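Local coordinates for protein diguanylate cyclase/phosphodiesterase (Caldicellulosiruptor saccharolyticus, PDB 3MTK) that probably takes part in cyclic-di-GMP turnover, the crystallised piece being the GGDEF domain of a longer protein that also carries an EAL phosphodiesterase domain, at residues 36-41 with 159-164; 61-66 with 80-85. All blocks are in the same frame, centred on the assembly; numbering follows the deposited sequence.

Interaction 1: residues 36-41 with 159-164; sequences DTYLIF and YVIFKP
Y38 reaches over to I161 and K163 on one face of the mixed sheet of the GGDEF domain. The segments lie in strands 37-44 and 159-163, which run antiparallel but are not neighbours: strand 123-129 separates them, so the contact is made by side chains alone. The backbone of L39 pairs with A128 of that intervening strand. Helix 97-108 covers this face, with I97 against Y38 and I101 against I161. With CG anti to its carbonyl carbon (chi1 -59°), Y38 extends its ring toward strand 159-163, and CE2 meets CG2 of I161 at 4.2 Å in an apolar contact. K163, further along strand 159-163, bends at its last torsion (chi4 52°), which brings the ammonium to the ring's edge, near the ring plane. That placement argues against a cation-pi contact; what forms is a weak hydrogen bond, K163 NZ to Y38 OH at 3.4 Å. A carboxylate is also near, but D36 OD1 and K163 NZ are 6.8 Å apart, and OD1 is hydrogen-bonded to Q129, so any attraction would be long-range. A phenylalanine in place of Y38 would keep the ring yet probably leave the ammonium of K163 without this acceptor and freer to swing outward. Beside the weak bond, K163 NZ also sits 3.5 Å from Y38 CE2.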
ATOM      1  N   ASP A  36      -8.588  -9.742  13.329  1.00 78.41           N
ATOM      2  CA  ASP A  36      -8.799  -9.402  11.936  1.00 73.97           C
ATOM      3  C   ASP A  36      -7.999  -8.157  11.568  1.00 70.32           C
ATOM      4  O   ASP A  36      -8.543  -7.068  11.350  1.00 68.33           O
ATOM      5  CB  ASP A  36     -10.284  -9.207  11.671  1.00 76.40           C
ATOM      6  CG  ASP A  36     -11.066 -10.495  11.854  1.00 79.02           C
ATOM      7  OD1 ASP A  36     -10.536 -11.560  11.470  1.00 79.71           O
ATOM      8  OD2 ASP A  36     -12.204 -10.452  12.369  1.00 80.09           O
ATOM      9  N   THR A  37      -6.685  -8.345  11.534  1.00 64.99           N
ATOM     10  CA  THR A  37      -5.740  -7.301  11.189  1.00 60.45           C
ATOM     11  C   THR A  37      -5.213  -7.759   9.843  1.00 56.33           C
ATOM     12  O   THR A  37      -4.911  -8.938   9.666  1.00 56.10           O
ATOM     13  CB  THR A  37      -4.587  -7.260  12.194  1.00 60.84           C
ATOM     14  OG1 THR A  37      -5.119  -7.232  13.522  1.00 62.31           O
ATOM     15  CG2 THR A  37      -3.741  -6.028  11.969  1.00 62.62           C
ATOM     16  N   TYR A  38      -5.100  -6.844   8.893  1.00 51.01           N
ATOM     17  CA  TYR A  38      -4.631  -7.233   7.576  1.00 48.04           C
ATOM     18  C   TYR A  38      -3.428  -6.475   7.040  1.00 45.60           C
ATOM     19  O   TYR A  38      -3.192  -5.318   7.384  1.00 45.36           O
ATOM     20  CB  TYR A  38      -5.763  -7.093   6.550  1.00 47.30           C
ATOM     21  CG  TYR A  38      -6.998  -7.909   6.843  1.00 46.74           C
ATOM     22  CD1 TYR A  38      -7.875  -7.546   7.865  1.00 46.14           C
ATOM     23  CD2 TYR A  38      -7.289  -9.050   6.097  1.00 46.08           C
ATOM     24  CE1 TYR A  38      -9.010  -8.302   8.138  1.00 45.87           C
ATOM     25  CE2 TYR A  38      -8.423  -9.811   6.362  1.00 47.37           C
ATOM     26  CZ  TYR A  38      -9.276  -9.432   7.383  1.00 47.58           C
ATOM     27  OH  TYR A  38     -10.396 -10.183   7.644  1.00 50.48           O
ATOM     28  N   LEU A  39      -2.668  -7.155   6.191  1.00 42.61           N
ATOM     29  CA  LEU A  39      -1.529  -6.552   5.521  1.00 39.46           C
ATOM     30  C   LEU A  39      -2.106  -6.263   4.140  1.00 38.20           C
ATOM     31  O   LEU A  39      -2.750  -7.133   3.543  1.00 40.05           O
ATOM     32  CB  LEU A  39      -0.372  -7.541   5.387  1.00 38.18           C
ATOM     33  CG  LEU A  39       0.836  -6.992   4.618  1.00 39.31           C
ATOM     34  CD1 LEU A  39       1.383  -5.768   5.325  1.00 37.87           C
ATOM     35  CD2 LEU A  39       1.904  -8.059   4.501  1.00 38.08           C
ATOM     36  N   ILE A  40      -1.901  -5.050   3.642  1.00 36.71           N
ATOM     37  CA  ILE A  40      -2.413  -4.669   2.334  1.00 35.49           C
ATOM     38  C   ILE A  40      -1.314  -4.069   1.476  1.00 34.31           C
ATOM     39  O   ILE A  40      -0.534  -3.225   1.937  1.00 34.47           O
ATOM     40  CB  ILE A  40      -3.557  -3.636   2.460  1.00 37.97           C
ATOM     41  CG1 ILE A  40      -4.666  -4.203   3.340  1.00 38.80           C
ATOM     42  CG2 ILE A  40      -4.137  -3.320   1.090  1.00 34.68           C
ATOM     43  CD1 ILE A  40      -5.620  -3.157   3.842  1.00 42.94           C
ATOM     44  N   PHE A  41      -1.262  -4.521   0.228  1.00 32.17           N
ATOM     45  CA  PHE A  41      -0.287  -4.056  -0.746  1.00 30.62           C
ATOM     46  C   PHE A  41      -0.999  -3.246  -1.835  1.00 30.91           C
ATOM     47  O   PHE A  41      -1.904  -3.751  -2.503  1.00 30.06           O
ATOM     48  CB  PHE A  41       0.425  -5.260  -1.385  1.00 31.51           C
ATOM     49  CG  PHE A  41       1.676  -5.702  -0.666  1.00 28.78           C
ATOM     50  CD1 PHE A  41       2.028  -5.166   0.569  1.00 30.24           C
ATOM     51  CD2 PHE A  41       2.500  -6.672  -1.226  1.00 31.17           C
ATOM     52  CE1 PHE A  41       3.184  -5.594   1.243  1.00 30.27           C
ATOM     53  CE2 PHE A  41       3.664  -7.110  -0.563  1.00 32.70           C
ATOM     54  CZ  PHE A  41       4.004  -6.568   0.678  1.00 30.27           C
ATOM     55  N   TYR A 159      -9.007  -5.739  -6.575  1.00 34.93           N
ATOM     56  CA  TYR A 159      -8.289  -6.162  -5.376  1.00 36.49           C
ATOM     57  C   TYR A 159      -8.600  -7.600  -5.000  1.00 37.11           C
ATOM     58  O   TYR A 159      -9.676  -8.112  -5.311  1.00 36.13           O
ATOM     59  CB  TYR A 159      -8.642  -5.258  -4.193  1.00 36.30           C
ATOM     60  CG  TYR A 159     -10.079  -5.376  -3.732  1.00 38.36           C
ATOM     61  CD1 TYR A 159     -11.078  -4.559  -4.270  1.00 39.78           C
ATOM     62  CD2 TYR A 159     -10.438  -6.286  -2.742  1.00 37.50           C
ATOM     63  CE1 TYR A 159     -12.394  -4.644  -3.830  1.00 39.36           C
ATOM     64  CE2 TYR A 159     -11.749  -6.378  -2.288  1.00 40.03           C
ATOM     65  CZ  TYR A 159     -12.726  -5.554  -2.835  1.00 40.74           C
ATOM     66  OH  TYR A 159     -14.026  -5.633  -2.375  1.00 42.71           O
ATOM     67  N   VAL A 160      -7.651  -8.240  -4.324  1.00 37.69           N
ATOM     68  CA  VAL A 160      -7.811  -9.619  -3.874  1.00 42.99           C
ATOM     69  C   VAL A 160      -7.349  -9.769  -2.417  1.00 43.95           C
ATOM     70  O   VAL A 160      -6.292  -9.257  -2.033  1.00 42.98           O
ATOM     71  CB  VAL A 160      -6.994 -10.600  -4.757  1.00 44.60           C
ATOM     72  CG1 VAL A 160      -7.198 -12.025  -4.268  1.00 45.60           C
ATOM     73  CG2 VAL A 160      -7.419 -10.477  -6.215  1.00 46.14           C
ATOM     74  N   ILE A 161      -8.141 -10.481  -1.616  1.00 45.78           N
ATOM     75  CA  ILE A 161      -7.816 -10.697  -0.204  1.00 47.28           C
ATOM     76  C   ILE A 161      -7.636 -12.176   0.097  1.00 48.88           C
ATOM     77  O   ILE A 161      -8.558 -12.959  -0.104  1.00 49.15           O
ATOM     78  CB  ILE A 161      -8.927 -10.159   0.710  1.00 47.19           C
ATOM     79  CG1 ILE A 161      -9.214  -8.691   0.374  1.00 46.86           C
ATOM     80  CG2 ILE A 161      -8.506 -10.288   2.171  1.00 47.56           C
ATOM     81  CD1 ILE A 161     -10.356  -8.099   1.166  1.00 49.63           C
ATOM     82  N   PHE A 162      -6.451 -12.556   0.577  1.00 50.51           N
ATOM     83  CA  PHE A 162      -6.167 -13.954   0.906  1.00 54.36           C
ATOM     84  C   PHE A 162      -6.398 -14.301   2.380  1.00 57.74           C
ATOM     85  O   PHE A 162      -5.872 -13.645   3.280  1.00 57.05           O
ATOM     86  CB  PHE A 162      -4.725 -14.321   0.538  1.00 53.49           C
ATOM     87  CG  PHE A 162      -4.508 -14.583  -0.931  1.00 52.27           C
ATOM     88  CD1 PHE A 162      -5.571 -14.928  -1.765  1.00 50.89           C
ATOM     89  CD2 PHE A 162      -3.221 -14.529  -1.474  1.00 53.54           C
ATOM     90  CE1 PHE A 162      -5.354 -15.216  -3.116  1.00 50.49           C
ATOM     91  CE2 PHE A 162      -2.993 -14.819  -2.830  1.00 51.85           C
ATOM     92  CZ  PHE A 162      -4.064 -15.162  -3.647  1.00 49.05           C
ATOM     93  N   LYS A 163      -7.189 -15.345   2.612  1.00 61.75           N
ATOM     94  CA  LYS A 163      -7.502 -15.814   3.960  1.00 64.67           C
ATOM     95  C   LYS A 163      -7.087 -17.276   4.102  1.00 65.56           C
ATOM     96  O   LYS A 163      -7.186 -18.046   3.150  1.00 66.31           O
ATOM     97  CB  LYS A 163      -9.002 -15.688   4.230  1.00 66.99           C
ATOM     98  CG  LYS A 163      -9.463 -14.275   4.537  1.00 71.18           C
ATOM     99  CD  LYS A 163     -10.975 -14.199   4.675  1.00 73.78           C
ATOM    100  CE  LYS A 163     -11.397 -12.891   5.323  1.00 75.75           C
ATOM    101  NZ  LYS A 163     -10.797 -11.717   4.637  1.00 77.16           N
ATOM    102  N   PRO A 164      -6.615 -17.676   5.294  1.00 67.00           N
ATOM    103  CA  PRO A 164      -6.186 -19.057   5.545  1.00 66.98           C
ATOM    104  C   PRO A 164      -7.237 -20.107   5.183  1.00 66.90           C
ATOM    105  O   PRO A 164      -8.431 -19.815   5.134  1.00 67.55           O
ATOM    106  CB  PRO A 164      -5.865 -19.043   7.033  1.00 66.69           C
ATOM    107  CG  PRO A 164      -5.314 -17.666   7.221  1.00 66.71           C
ATOM    108  CD  PRO A 164      -6.321 -16.828   6.464  1.00 67.15           C
TER

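Interaction 2: residues 61-66 with 80-85; sequences ELIIHI and AFKIGF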
ATOM      1  N   GLU A  61       6.246  14.181  -6.995  1.00 44.50           N
ATOM      2  CA  GLU A  61       5.283  15.001  -6.273  1.00 44.41           C
ATOM      3  C   GLU A  61       3.982  14.221  -6.161  1.00 40.78           C
ATOM      4  O   GLU A  61       3.328  14.215  -5.121  1.00 41.26           O
ATOM      5  CB  GLU A  61       5.038  16.315  -7.020  1.00 50.26           C
ATOM      6  CG  GLU A  61       5.764  17.511  -6.423  1.00 55.29           C
ATOM      7  CD  GLU A  61       5.220  17.888  -5.057  1.00 58.94           C
ATOM      8  OE1 GLU A  61       4.014  18.206  -4.975  1.00 61.71           O
ATOM      9  OE2 GLU A  61       5.990  17.866  -4.068  1.00 59.15           O
ATOM     10  N   LEU A  62       3.620  13.562  -7.251  1.00 38.17           N
ATOM     11  CA  LEU A  62       2.416  12.739  -7.310  1.00 35.96           C
ATOM     12  C   LEU A  62       2.487  11.644  -6.230  1.00 33.32           C
ATOM     13  O   LEU A  62       1.525  11.412  -5.491  1.00 33.21           O
ATOM     14  CB  LEU A  62       2.336  12.083  -8.680  1.00 31.66           C
ATOM     15  CG  LEU A  62       0.982  11.787  -9.310  1.00 35.89           C
ATOM     16  CD1 LEU A  62       1.175  10.583 -10.226  1.00 32.13           C
ATOM     17  CD2 LEU A  62      -0.099  11.517  -8.261  1.00 32.31           C
ATOM     18  N   ILE A  63       3.638  10.976  -6.148  1.00 33.37           N
ATOM     19  CA  ILE A  63       3.857   9.908  -5.173  1.00 34.01           C
ATOM     20  C   ILE A  63       3.636  10.465  -3.771  1.00 34.78           C
ATOM     21  O   ILE A  63       2.980   9.835  -2.940  1.00 34.52           O
ATOM     22  CB  ILE A  63       5.298   9.327  -5.279  1.00 32.95           C
ATOM     23  CG1 ILE A  63       5.495   8.636  -6.625  1.00 33.08           C
ATOM     24  CG2 ILE A  63       5.553   8.317  -4.164  1.00 29.35           C
ATOM     25  CD1 ILE A  63       4.652   7.403  -6.804  1.00 34.54           C
ATOM     26  N   ILE A  64       4.180  11.648  -3.501  1.00 36.65           N
ATOM     27  CA  ILE A  64       3.987  12.243  -2.182  1.00 38.10           C
ATOM     28  C   ILE A  64       2.489  12.414  -1.979  1.00 36.60           C
ATOM     29  O   ILE A  64       1.940  11.955  -0.978  1.00 36.92           O
ATOM     30  CB  ILE A  64       4.689  13.613  -2.052  1.00 38.69           C
ATOM     31  CG1 ILE A  64       6.208  13.424  -2.048  1.00 39.18           C
ATOM     32  CG2 ILE A  64       4.260  14.292  -0.759  1.00 40.07           C
ATOM     33  CD1 ILE A  64       6.993  14.733  -1.908  1.00 39.53           C
ATOM     34  N   HIS A  65       1.827  13.065  -2.934  1.00 37.11           N
ATOM     35  CA  HIS A  65       0.379  13.253  -2.851  1.00 38.60           C
ATOM     36  C   HIS A  65      -0.289  11.926  -2.530  1.00 37.12           C
ATOM     37  O   HIS A  65      -1.118  11.841  -1.623  1.00 37.66           O
ATOM     38  CB  HIS A  65      -0.183  13.773  -4.174  1.00 42.60           C
ATOM     39  CG  HIS A  65      -0.127  15.261  -4.314  1.00 46.47           C
ATOM     40  ND1 HIS A  65       1.045  15.976  -4.201  1.00 46.32           N
ATOM     41  CD2 HIS A  65      -1.103  16.168  -4.554  1.00 47.94           C
ATOM     42  CE1 HIS A  65       0.790  17.261  -4.365  1.00 48.71           C
ATOM     43  NE2 HIS A  65      -0.506  17.405  -4.582  1.00 49.48           N
ATOM     44  N   ILE A  66       0.075  10.880  -3.269  1.00 36.76           N
ATOM     45  CA  ILE A  66      -0.525   9.578  -3.031  1.00 37.00           C
ATOM     46  C   ILE A  66      -0.267   9.097  -1.610  1.00 37.67           C
ATOM     47  O   ILE A  66      -1.195   8.671  -0.925  1.00 36.78           O
ATOM     48  CB  ILE A  66      -0.004   8.518  -4.024  1.00 36.34           C
ATOM     49  CG1 ILE A  66      -0.450   8.875  -5.444  1.00 35.70           C
ATOM     50  CG2 ILE A  66      -0.543   7.154  -3.644  1.00 34.34           C
ATOM     51  CD1 ILE A  66       0.093   7.966  -6.513  1.00 31.31           C
ATOM     52  N   ALA A  80       1.132   2.958   7.568  1.00 49.78           N
ATOM     53  CA  ALA A  80       1.309   3.048   6.126  1.00 47.56           C
ATOM     54  C   ALA A  80       2.803   3.055   5.823  1.00 46.79           C
ATOM     55  O   ALA A  80       3.569   3.745   6.494  1.00 47.43           O
ATOM     56  CB  ALA A  80       0.657   4.318   5.605  1.00 45.99           C
ATOM     57  N   PHE A  81       3.215   2.288   4.812  1.00 45.32           N
ATOM     58  CA  PHE A  81       4.626   2.206   4.439  1.00 42.49           C
ATOM     59  C   PHE A  81       4.863   2.337   2.944  1.00 41.46           C
ATOM     60  O   PHE A  81       3.971   2.059   2.134  1.00 43.01           O
ATOM     61  CB  PHE A  81       5.216   0.866   4.886  1.00 41.68           C
ATOM     62  CG  PHE A  81       4.794   0.444   6.259  1.00 41.34           C
ATOM     63  CD1 PHE A  81       3.533  -0.106   6.478  1.00 40.81           C
ATOM     64  CD2 PHE A  81       5.644   0.614   7.343  1.00 41.56           C
ATOM     65  CE1 PHE A  81       3.127  -0.479   7.756  1.00 39.09           C
ATOM     66  CE2 PHE A  81       5.246   0.247   8.631  1.00 41.50           C
ATOM     67  CZ  PHE A  81       3.987  -0.301   8.836  1.00 40.93           C
ATOM     68  N   LYS A  82       6.071   2.756   2.583  1.00 38.40           N
ATOM     69  CA  LYS A  82       6.456   2.863   1.181  1.00 38.82           C
ATOM     70  C   LYS A  82       7.518   1.788   1.012  1.00 38.56           C
ATOM     71  O   LYS A  82       8.645   1.947   1.478  1.00 37.28           O
ATOM     72  CB  LYS A  82       7.049   4.234   0.864  1.00 40.37           C
ATOM     73  CG  LYS A  82       7.492   4.380  -0.593  1.00 40.54           C
ATOM     74  CD  LYS A  82       6.298   4.445  -1.549  1.00 42.94           C
ATOM     75  CE  LYS A  82       6.723   4.405  -3.019  1.00 43.10           C
ATOM     76  NZ  LYS A  82       7.785   5.389  -3.388  1.00 44.60           N
ATOM     77  N   ILE A  83       7.161   0.694   0.344  1.00 37.54           N
ATOM     78  CA  ILE A  83       8.080  -0.420   0.182  1.00 37.23           C
ATOM     79  C   ILE A  83       8.656  -0.652  -1.206  1.00 37.52           C
ATOM     80  O   ILE A  83       9.504  -1.516  -1.393  1.00 38.00           O
ATOM     81  CB  ILE A  83       7.406  -1.719   0.648  1.00 37.79           C
ATOM     82  CG1 ILE A  83       6.130  -1.962  -0.160  1.00 35.02           C
ATOM     83  CG2 ILE A  83       7.064  -1.617   2.132  1.00 34.51           C
ATOM     84  CD1 ILE A  83       5.390  -3.208   0.256  1.00 37.00           C
ATOM     85  N   GLY A  84       8.197   0.114  -2.181  1.00 39.66           N
ATOM     86  CA  GLY A  84       8.701  -0.048  -3.533  1.00 36.96           C
ATOM     87  C   GLY A  84       8.493   1.254  -4.270  1.00 36.21           C
ATOM     88  O   GLY A  84       7.738   2.106  -3.815  1.00 34.41           O
ATOM     89  N   PHE A  85       9.176   1.415  -5.393  1.00 36.37           N
ATOM     90  CA  PHE A  85       9.058   2.621  -6.201  1.00 35.68           C
ATOM     91  C   PHE A  85       7.595   2.983  -6.440  1.00 35.57           C
ATOM     92  O   PHE A  85       7.208   4.149  -6.332  1.00 35.29           O
ATOM     93  CB  PHE A  85       9.762   2.399  -7.542  1.00 37.61           C
ATOM     94  CG  PHE A  85       9.228   3.252  -8.653  1.00 39.23           C
ATOM     95  CD1 PHE A  85       9.437   4.629  -8.654  1.00 41.08           C
ATOM     96  CD2 PHE A  85       8.484   2.683  -9.676  1.00 39.09           C
ATOM     97  CE1 PHE A  85       8.907   5.433  -9.661  1.00 43.04           C
ATOM     98  CE2 PHE A  85       7.948   3.470 -10.690  1.00 40.18           C
ATOM     99  CZ  PHE A  85       8.159   4.847 -10.685  1.00 43.82           C
TER
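I63 on helix 56-74 meets K82 of strand 79-84 and F85 just beyond it through two of its methyl groups. CG2 of I63 lies 3.8 Å from NZ of K82, while CD1 of I63 comes to 4.2 Å from the carbonyl O of F85. These are van der Waals contacts: the isoleucine packs against the polar end of the lysine and a backbone oxygen, and the side chains of I63 and K82 cross at about a right angle. I63 can address both because CG2 is anti to its backbone N while CG1, anti to the carbonyl carbon (chi1 -65°), carries CD1 along a separate branch. K82 leaves its strand with CG anti to N and bends at chi2 and chi4, turning back toward its own chain, where K82 NZ makes a weak hydrogen bond to F85 O at 3.2 Å. The model sets CE of K82 too close to G84 O, so the precise place of the ammonium is doubtful. F85 contributes its backbone here; its ring stays farther off, CE1 of F85 lying 5.5 Å from CD1 of I63.

In the next shell, L47 of helix 47-54 touches both I63 and F85, joining the two partners from a third element, and D10 and T13 of the preceding loops meet K82. Next to K82 the strand carries a classic beta bulge, I83 and G84 both facing R87. The bulge lies beside the connection between strands 79-84 and 87-93, the beta hairpin on which GGDEF domains carry their signature; here the sequence reads GFDRF, consistent with a degenerate motif.

How the interactions relate
From the N terminus, the chain enters strand 37-44, which supplies residues 36-41 of interaction 1, then passes through helix 47-54 into helix 56-74. Interaction 2 closes first, a short loop of 13 residues between 61-66 and 80-85. The chain then adds strands 87-93 and 123-129 and helices 97-108 and 137-154 before 159-164 closes interaction 1, after 117 residues; the shorter closure lies wholly within the longer. Interactions 1 and 2 have centres about 20 Å apart, on opposite sides of the chain's centre. Interaction 2 ties a helix to edge strand 79-84, whereas interaction 1 reaches across strand 123-129. Packing of F41 CE1 on I83 CD1, 3.4 Å, joins them directly.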